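Local coordinates for short-chain dehydrogenase/reductase SDR (Vibrio parahaemolyticus, PDB 3GUY) that probably catalyses NAD(P)-dependent oxidation or reduction of a small-molecule substrate, at the interface of chains A and B and the interface of chains A and C. Numbering follows the deposited sequence. Chains: chain A/B/C, Short-chain dehydrogenase/reductase SDR.

Three patches join chain A to two neighbours in the deposited four-chain assembly. Contact 1 packs the end of strand 209-210 of chain A on helix 196-207 of chain B. Contacts 2 and 3 belong to one interface with chain C; the centres of their C-alpha atoms are about 17 Å apart. Both use helix 93-118 of chain A: its C-terminal turns meet 3-10 helix 88-90 of chain C in contact 2, its middle meets helix 93-118 of chain C in contact 3. Between C-alpha centres, contact 1 lies about 28 Å from contact 2 and 37 Å from contact 3. Two separate two-fold interfaces are consistent with a tetramer.

Contact 1: the interface of chains A and B. Residues chain A 210-212; chain B 198, 201-202.
Chain A lies over one face of the B:Asp198 carboxylate: the CG2 methyl of A:Ile210 is above its OD1 side and CA of A:Gly211 above its OD2 side. CG2 of A:Ile210 is 3.6 Å from OD1 of B:Asp198, and CA of A:Gly211 is 3.5 Å from OD2 of B:Asp198, so the carboxylate lies flat under the chain across the Ile-Gly step. The amide N of A:Asn212 sits more obliquely, beyond the OD2 end, 3.9 Å from OD2 of B:Asp198 and too far for a hydrogen bond. A:Ile210 is the main apolar element. CG2 stands opposite its backbone N and CG1 beside it (chi1 -63°), which splits the branches: CG2 goes to the aspartate, and CD1 runs out between B:Leu201 and B:Met202. CD1 of A:Ile210 is 3.8 Å from CB of B:Leu201, whose side chain it meets at about a right angle, and 3.9 Å from CG of B:Met202. The methionine passes antiparallel to the isoleucine and bends at chi3 (-82°), bringing its CE within 3.7 Å of the carbonyl O of A:Ile210. The patch fits the strand end and following turn of chain A against helix 196-207 of chain B, and its two-fold twin would help hold this pair together if the tetramer is biological.

Contact 2: the interface of chains A and C. Residues chain A 112, 115-116, 119; chain C 88-89.
The backbones of A:Arg112, A:Val115 and A:Lys116 are helical, in the last turns of helix 93-118, and face C:Leu88 and C:Gln89 in the short 3-10 helix 88-90. C:Leu88 lies against the base of A:Arg112, its CD2 methyl 3.7 Å from CA of A:Arg112. The arginine chain is extended from CG to NE and passes the leucine carbonyl, with NE of A:Arg112 3.4 Å from O of C:Leu88, a polar approach too long to count as a hydrogen bond. Within chain A, CD of A:Lys116 sits 4.1 Å above one face of the A:Arg112 guanidinium, toward its rim. C:Gln89 makes the broadest contact of the patch. Its CG lies between the backbone N and carbonyl carbon (chi1 72°), and a second bend at chi2 (-83°) turns the amide toward A:Val115 and A:Lys119, whose side chains it meets at about a right angle. The base of the side chain packs on the helix backbone, CB of C:Gln89 being 3.7 Å from CA of A:Lys116. At its end, OE1 of C:Gln89 reaches 3.4 Å from the CG1 methyl of A:Val115, and NE2 of C:Gln89 lies 3.8 Å from CE in the aliphatic part of A:Lys119. In the fold, the patch joins the C-terminal end of helix 93-118 and the residue just beyond it to the 3-10 segment that precedes the same long helix in chain C.

Contact 3: the interface of chains A and C. Residues chain A 100, 104-105, 108; chain C 97, 100, 104-105.
This is a helix-to-helix packing patch, mainly of methyl groups, at the two-fold interface where helix 93-118 of chain A packs on its counterpart in chain C and joins the two subunits in the deposited assembly. A:Ile100 and C:Ile100 meet through their branch methyls, CG2 to CG2 at 3.9 Å, and their side chains run past each other in opposite directions. In both, CG1 stands opposite the carbonyl carbon (chi1 -65° in A:Ile100), leaving CG2 at the centre while CD1 points obliquely onto the partner helix. CD1 of C:Ile100 meets CD1 of A:Ile108 end to end at 3.9 Å. On the other side, CD1 of A:Ile100 approaches CD2 of C:Leu104 at 4.2 Å and OG of C:Ser105 at 4.1 Å. The leucines also point at one another, with CD2 of A:Leu104 4.0 Å from CD2 of C:Leu104. Methyl groups from successive helical turns thus form the shared seam, bordered by A:Ser105 and C:Gln97. Pairing through this long helix is common among short-chain dehydrogenases/reductases, and here the seam probably helps hold chains A and C together, if this pair is biological.

Contact 1: the interface of chains A and B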
ATOM      1  N   ILE A 210       6.217  -8.554  24.910  1.00 39.03           N
ATOM      2  CA  ILE A 210       7.414  -9.036  25.629  1.00 39.17           C
ATOM      3  C   ILE A 210       8.474  -7.927  25.712  1.00 39.03           C
ATOM      4  O   ILE A 210       8.902  -7.365  24.692  1.00 38.13           O
ATOM      5  CB  ILE A 210       8.017 -10.258  24.933  1.00 39.30           C
ATOM      6  CG1 ILE A 210       7.015 -11.412  24.970  1.00 40.62           C
ATOM      7  CG2 ILE A 210       9.392 -10.626  25.555  1.00 39.85           C
ATOM      8  CD1 ILE A 210       7.576 -12.709  24.470  1.00 41.47           C
ATOM      9  N   GLY A 211       8.881  -7.594  26.931  1.00 38.98           N
ATOM     10  CA  GLY A 211       9.868  -6.542  27.147  1.00 38.93           C
ATOM     11  C   GLY A 211       9.489  -5.208  26.550  1.00 38.80           C
ATOM     12  O   GLY A 211       8.428  -4.671  26.828  1.00 39.31           O
ATOM     13  N   ASN A 212      10.354  -4.654  25.713  1.00 38.64           N
ATOM     14  CA  ASN A 212      10.110  -3.321  25.140  1.00 38.86           C
ATOM     15  C   ASN A 212       9.208  -3.299  23.869  1.00 37.47           C
ATOM     16  O   ASN A 212       9.120  -2.279  23.168  1.00 38.34           O
ATOM     17  CB  ASN A 212      11.458  -2.686  24.799  1.00 39.48           C
ATOM     18  CG  ASN A 212      11.369  -1.198  24.611  1.00 42.93           C
ATOM     19  OD1 ASN A 212      10.327  -0.579  24.890  1.00 49.56           O
ATOM     20  ND2 ASN A 212      12.465  -0.596  24.130  1.00 45.39           N
TER
ATOM     21  N   ASP B 198      14.036 -10.171  22.689  1.00 34.22           N
ATOM     22  CA  ASP B 198      12.559 -10.083  22.847  1.00 34.17           C
ATOM     23  C   ASP B 198      11.854 -10.185  21.496  1.00 32.55           C
ATOM     24  O   ASP B 198      10.850 -10.903  21.375  1.00 31.86           O
ATOM     25  CB  ASP B 198      12.134  -8.820  23.596  1.00 34.56           C
ATOM     26  CG  ASP B 198      12.643  -8.803  25.047  1.00 36.93           C
ATOM     27  OD1 ASP B 198      12.897  -9.899  25.601  1.00 39.95           O
ATOM     28  OD2 ASP B 198      12.781  -7.698  25.609  1.00 38.38           O
ATOM     29  N   LEU B 201      11.801 -13.746  20.580  1.00 29.11           N
ATOM     30  CA  LEU B 201      10.794 -14.493  21.392  1.00 29.84           C
ATOM     31  C   LEU B 201       9.396 -14.379  20.771  1.00 28.37           C
ATOM     32  O   LEU B 201       8.719 -15.357  20.572  1.00 28.02           O
ATOM     33  CB  LEU B 201      10.770 -14.010  22.864  1.00 30.33           C
ATOM     34  CG  LEU B 201      11.577 -14.843  23.892  1.00 34.92           C
ATOM     35  CD1 LEU B 201      11.624 -14.176  25.316  1.00 35.56           C
ATOM     36  CD2 LEU B 201      11.019 -16.274  23.980  1.00 34.74           C
ATOM     37  N   MET B 202       9.007 -13.164  20.416  1.00 28.37           N
ATOM     38  CA  MET B 202       7.707 -12.911  19.746  1.00 27.22           C
ATOM     39  C   MET B 202       7.566 -13.534  18.371  1.00 27.32           C
ATOM     40  O   MET B 202       6.475 -14.076  18.032  1.00 27.62           O
ATOM     41  CB  MET B 202       7.444 -11.396  19.679  1.00 27.14           C
ATOM     42  CG  MET B 202       7.133 -10.817  21.060  1.00 26.50           C
ATOM     43  SD  MET B 202       6.654  -9.095  21.176  1.00 22.12           S
ATOM     44  CE  MET B 202       8.232  -8.355  21.139  1.00 28.44           C
TER

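Contact 2: the interface of chains A and C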
ATOM      1  N   ARG A 112     -14.057   4.681  18.913  1.00 16.89           N
ATOM      2  CA  ARG A 112     -14.276   6.003  19.481  1.00 18.85           C
ATOM      3  C   ARG A 112     -14.497   6.020  21.029  1.00 19.66           C
ATOM      4  O   ARG A 112     -13.936   6.884  21.759  1.00 19.60           O
ATOM      5  CB  ARG A 112     -15.443   6.672  18.802  1.00 18.12           C
ATOM      6  CG  ARG A 112     -15.698   8.027  19.346  1.00 20.17           C
ATOM      7  CD  ARG A 112     -16.696   8.802  18.482  1.00 22.47           C
ATOM      8  NE  ARG A 112     -17.073  10.016  19.199  1.00 23.81           N
ATOM      9  CZ  ARG A 112     -18.013  10.056  20.150  1.00 26.35           C
ATOM     10  NH1 ARG A 112     -18.730   8.974  20.469  1.00 25.91           N
ATOM     11  NH2 ARG A 112     -18.258  11.180  20.768  1.00 27.86           N
ATOM     12  N   VAL A 115     -11.109   5.185  22.836  1.00 21.99           N
ATOM     13  CA  VAL A 115     -10.152   6.275  22.873  1.00 22.57           C
ATOM     14  C   VAL A 115     -10.645   7.368  23.835  1.00 23.49           C
ATOM     15  O   VAL A 115      -9.871   7.919  24.613  1.00 23.91           O
ATOM     16  CB  VAL A 115      -9.823   6.835  21.464  1.00 22.27           C
ATOM     17  CG1 VAL A 115      -9.073   8.180  21.526  1.00 22.13           C
ATOM     18  CG2 VAL A 115      -8.983   5.829  20.656  1.00 23.99           C
ATOM     19  N   LYS A 116     -11.937   7.652  23.781  1.00 24.56           N
ATOM     20  CA  LYS A 116     -12.550   8.658  24.648  1.00 25.54           C
ATOM     21  C   LYS A 116     -12.246   8.376  26.124  1.00 25.15           C
ATOM     22  O   LYS A 116     -11.794   9.246  26.828  1.00 24.76           O
ATOM     23  CB  LYS A 116     -14.041   8.617  24.410  1.00 25.98           C
ATOM     24  CG  LYS A 116     -14.777   9.833  24.680  1.00 31.08           C
ATOM     25  CD  LYS A 116     -16.183   9.705  24.154  1.00 34.88           C
ATOM     26  CE  LYS A 116     -17.073  10.709  24.813  1.00 37.09           C
ATOM     27  NZ  LYS A 116     -18.502  10.415  24.524  1.00 40.46           N
ATOM     28  N   LYS A 119      -7.700   6.106  26.293  1.00 25.59           N
ATOM     29  CA  LYS A 119      -6.462   6.380  25.522  1.00 26.15           C
ATOM     30  C   LYS A 119      -5.225   6.589  26.411  1.00 27.28           C
ATOM     31  O   LYS A 119      -4.079   6.321  25.984  1.00 26.03           O
ATOM     32  CB  LYS A 119      -6.656   7.589  24.597  1.00 26.04           C
ATOM     33  CG  LYS A 119      -6.865   8.925  25.299  1.00 26.68           C
ATOM     34  CD  LYS A 119      -7.174  10.037  24.304  1.00 29.20           C
ATOM     35  CE  LYS A 119      -7.027  11.425  24.965  1.00 33.20           C
ATOM     36  NZ  LYS A 119      -7.891  11.537  26.150  1.00 32.24           N
TER
ATOM     37  N   LEU C  88     -10.693  11.592  17.039  1.00 20.98           N
ATOM     38  CA  LEU C  88     -11.869  10.721  16.943  1.00 21.22           C
ATOM     39  C   LEU C  88     -12.797  10.898  18.151  1.00 20.45           C
ATOM     40  O   LEU C  88     -14.026  10.916  18.001  1.00 18.39           O
ATOM     41  CB  LEU C  88     -11.454   9.247  16.808  1.00 20.65           C
ATOM     42  CG  LEU C  88     -12.597   8.226  16.696  1.00 20.20           C
ATOM     43  CD1 LEU C  88     -13.592   8.354  15.540  1.00 14.99           C
ATOM     44  CD2 LEU C  88     -11.979   6.829  16.640  1.00 18.76           C
ATOM     45  N   GLN C  89     -12.221  11.003  19.341  1.00 22.05           N
ATOM     46  CA  GLN C  89     -13.048  11.186  20.567  1.00 23.45           C
ATOM     47  C   GLN C  89     -13.825  12.548  20.611  1.00 23.94           C
ATOM     48  O   GLN C  89     -14.709  12.729  21.441  1.00 24.60           O
ATOM     49  CB  GLN C  89     -12.202  10.989  21.841  1.00 24.43           C
ATOM     50  CG  GLN C  89     -11.174  12.139  22.168  1.00 25.56           C
ATOM     51  CD  GLN C  89      -9.852  12.008  21.401  1.00 28.17           C
ATOM     52  OE1 GLN C  89      -9.762  11.300  20.395  1.00 31.05           O
ATOM     53  NE2 GLN C  89      -8.825  12.669  21.890  1.00 28.50           N
TER

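Contact 3: the interface of chains A and C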
ATOM      1  N   ILE A 100     -22.510  -2.156   6.133  1.00 20.27           N
ATOM      2  CA  ILE A 100     -21.824  -0.945   6.674  1.00 19.43           C
ATOM      3  C   ILE A 100     -22.075  -0.816   8.167  1.00 18.46           C
ATOM      4  O   ILE A 100     -21.141  -0.592   8.945  1.00 17.93           O
ATOM      5  CB  ILE A 100     -22.271   0.354   5.957  1.00 18.46           C
ATOM      6  CG1 ILE A 100     -21.828   0.328   4.483  1.00 20.45           C
ATOM      7  CG2 ILE A 100     -21.633   1.572   6.626  1.00 19.64           C
ATOM      8  CD1 ILE A 100     -22.587   1.381   3.584  1.00 18.45           C
ATOM      9  N   LEU A 104     -18.432  -1.263   9.676  1.00 18.74           N
ATOM     10  CA  LEU A 104     -17.808   0.039   9.794  1.00 18.38           C
ATOM     11  C   LEU A 104     -18.359   0.822  11.008  1.00 18.34           C
ATOM     12  O   LEU A 104     -17.571   1.363  11.808  1.00 18.27           O
ATOM     13  CB  LEU A 104     -18.014   0.835   8.528  1.00 17.75           C
ATOM     14  CG  LEU A 104     -17.293   2.197   8.554  1.00 18.45           C
ATOM     15  CD1 LEU A 104     -15.865   2.119   9.081  1.00 18.57           C
ATOM     16  CD2 LEU A 104     -17.364   2.831   7.145  1.00 19.41           C
ATOM     17  N   SER A 105     -19.672   0.917  11.120  1.00 19.23           N
ATOM     18  CA  SER A 105     -20.248   1.704  12.214  1.00 20.53           C
ATOM     19  C   SER A 105     -19.850   1.130  13.557  1.00 19.61           C
ATOM     20  O   SER A 105     -19.479   1.878  14.467  1.00 18.32           O
ATOM     21  CB  SER A 105     -21.765   1.804  12.134  1.00 21.57           C
ATOM     22  OG  SER A 105     -22.154   2.366  10.894  1.00 23.78           O
ATOM     23  N   ILE A 108     -16.201   1.951  14.284  1.00 16.69           N
ATOM     24  CA  ILE A 108     -16.088   3.369  14.624  1.00 16.67           C
ATOM     25  C   ILE A 108     -16.570   3.610  16.079  1.00 17.46           C
ATOM     26  O   ILE A 108     -15.863   4.224  16.882  1.00 15.61           O
ATOM     27  CB  ILE A 108     -16.865   4.270  13.670  1.00 16.32           C
ATOM     28  CG1 ILE A 108     -16.198   4.292  12.283  1.00 17.55           C
ATOM     29  CG2 ILE A 108     -16.894   5.734  14.249  1.00 17.83           C
ATOM     30  CD1 ILE A 108     -17.086   4.923  11.199  1.00 15.51           C
TER
ATOM     31  N   GLN C  97     -22.041   9.750  10.849  1.00 20.32           N
ATOM     32  CA  GLN C  97     -23.057   9.059  10.066  1.00 22.28           C
ATOM     33  C   GLN C  97     -23.325   9.837   8.762  1.00 21.93           C
ATOM     34  O   GLN C  97     -23.354   9.239   7.708  1.00 20.48           O
ATOM     35  CB  GLN C  97     -24.333   8.815  10.904  1.00 24.00           C
ATOM     36  CG  GLN C  97     -25.497   8.134  10.137  1.00 25.85           C
ATOM     37  CD  GLN C  97     -25.131   6.763   9.589  1.00 33.86           C
ATOM     38  OE1 GLN C  97     -24.328   6.037  10.186  1.00 35.52           O
ATOM     39  NE2 GLN C  97     -25.713   6.398   8.418  1.00 39.75           N
ATOM     40  N   ILE C 100     -20.464   9.137   6.379  1.00 17.73           N
ATOM     41  CA  ILE C 100     -20.620   7.835   5.746  1.00 17.79           C
ATOM     42  C   ILE C 100     -21.656   7.941   4.650  1.00 17.47           C
ATOM     43  O   ILE C 100     -21.384   7.533   3.523  1.00 18.77           O
ATOM     44  CB  ILE C 100     -21.006   6.730   6.759  1.00 17.87           C
ATOM     45  CG1 ILE C 100     -19.875   6.535   7.813  1.00 18.53           C
ATOM     46  CG2 ILE C 100     -21.383   5.431   5.983  1.00 18.12           C
ATOM     47  CD1 ILE C 100     -20.240   5.669   9.064  1.00 19.62           C
ATOM     48  N   LEU C 104     -19.498   7.358   1.327  1.00 18.95           N
ATOM     49  CA  LEU C 104     -19.436   5.934   0.991  1.00 18.22           C
ATOM     50  C   LEU C 104     -20.758   5.424   0.368  1.00 19.48           C
ATOM     51  O   LEU C 104     -20.735   4.860  -0.742  1.00 19.90           O
ATOM     52  CB  LEU C 104     -19.074   5.132   2.212  1.00 18.08           C
ATOM     53  CG  LEU C 104     -19.075   3.589   2.047  1.00 16.34           C
ATOM     54  CD1 LEU C 104     -18.214   3.135   0.844  1.00 14.65           C
ATOM     55  CD2 LEU C 104     -18.715   2.925   3.368  1.00 16.53           C
ATOM     56  N   SER C 105     -21.892   5.661   1.022  1.00 19.27           N
ATOM     57  CA  SER C 105     -23.185   5.317   0.431  1.00 19.16           C
ATOM     58  C   SER C 105     -23.430   5.940  -0.924  1.00 19.59           C
ATOM     59  O   SER C 105     -23.937   5.265  -1.793  1.00 19.27           O
ATOM     60  CB  SER C 105     -24.352   5.627   1.349  1.00 19.69           C
ATOM     61  OG  SER C 105     -24.110   5.093   2.616  1.00 19.69           O
TER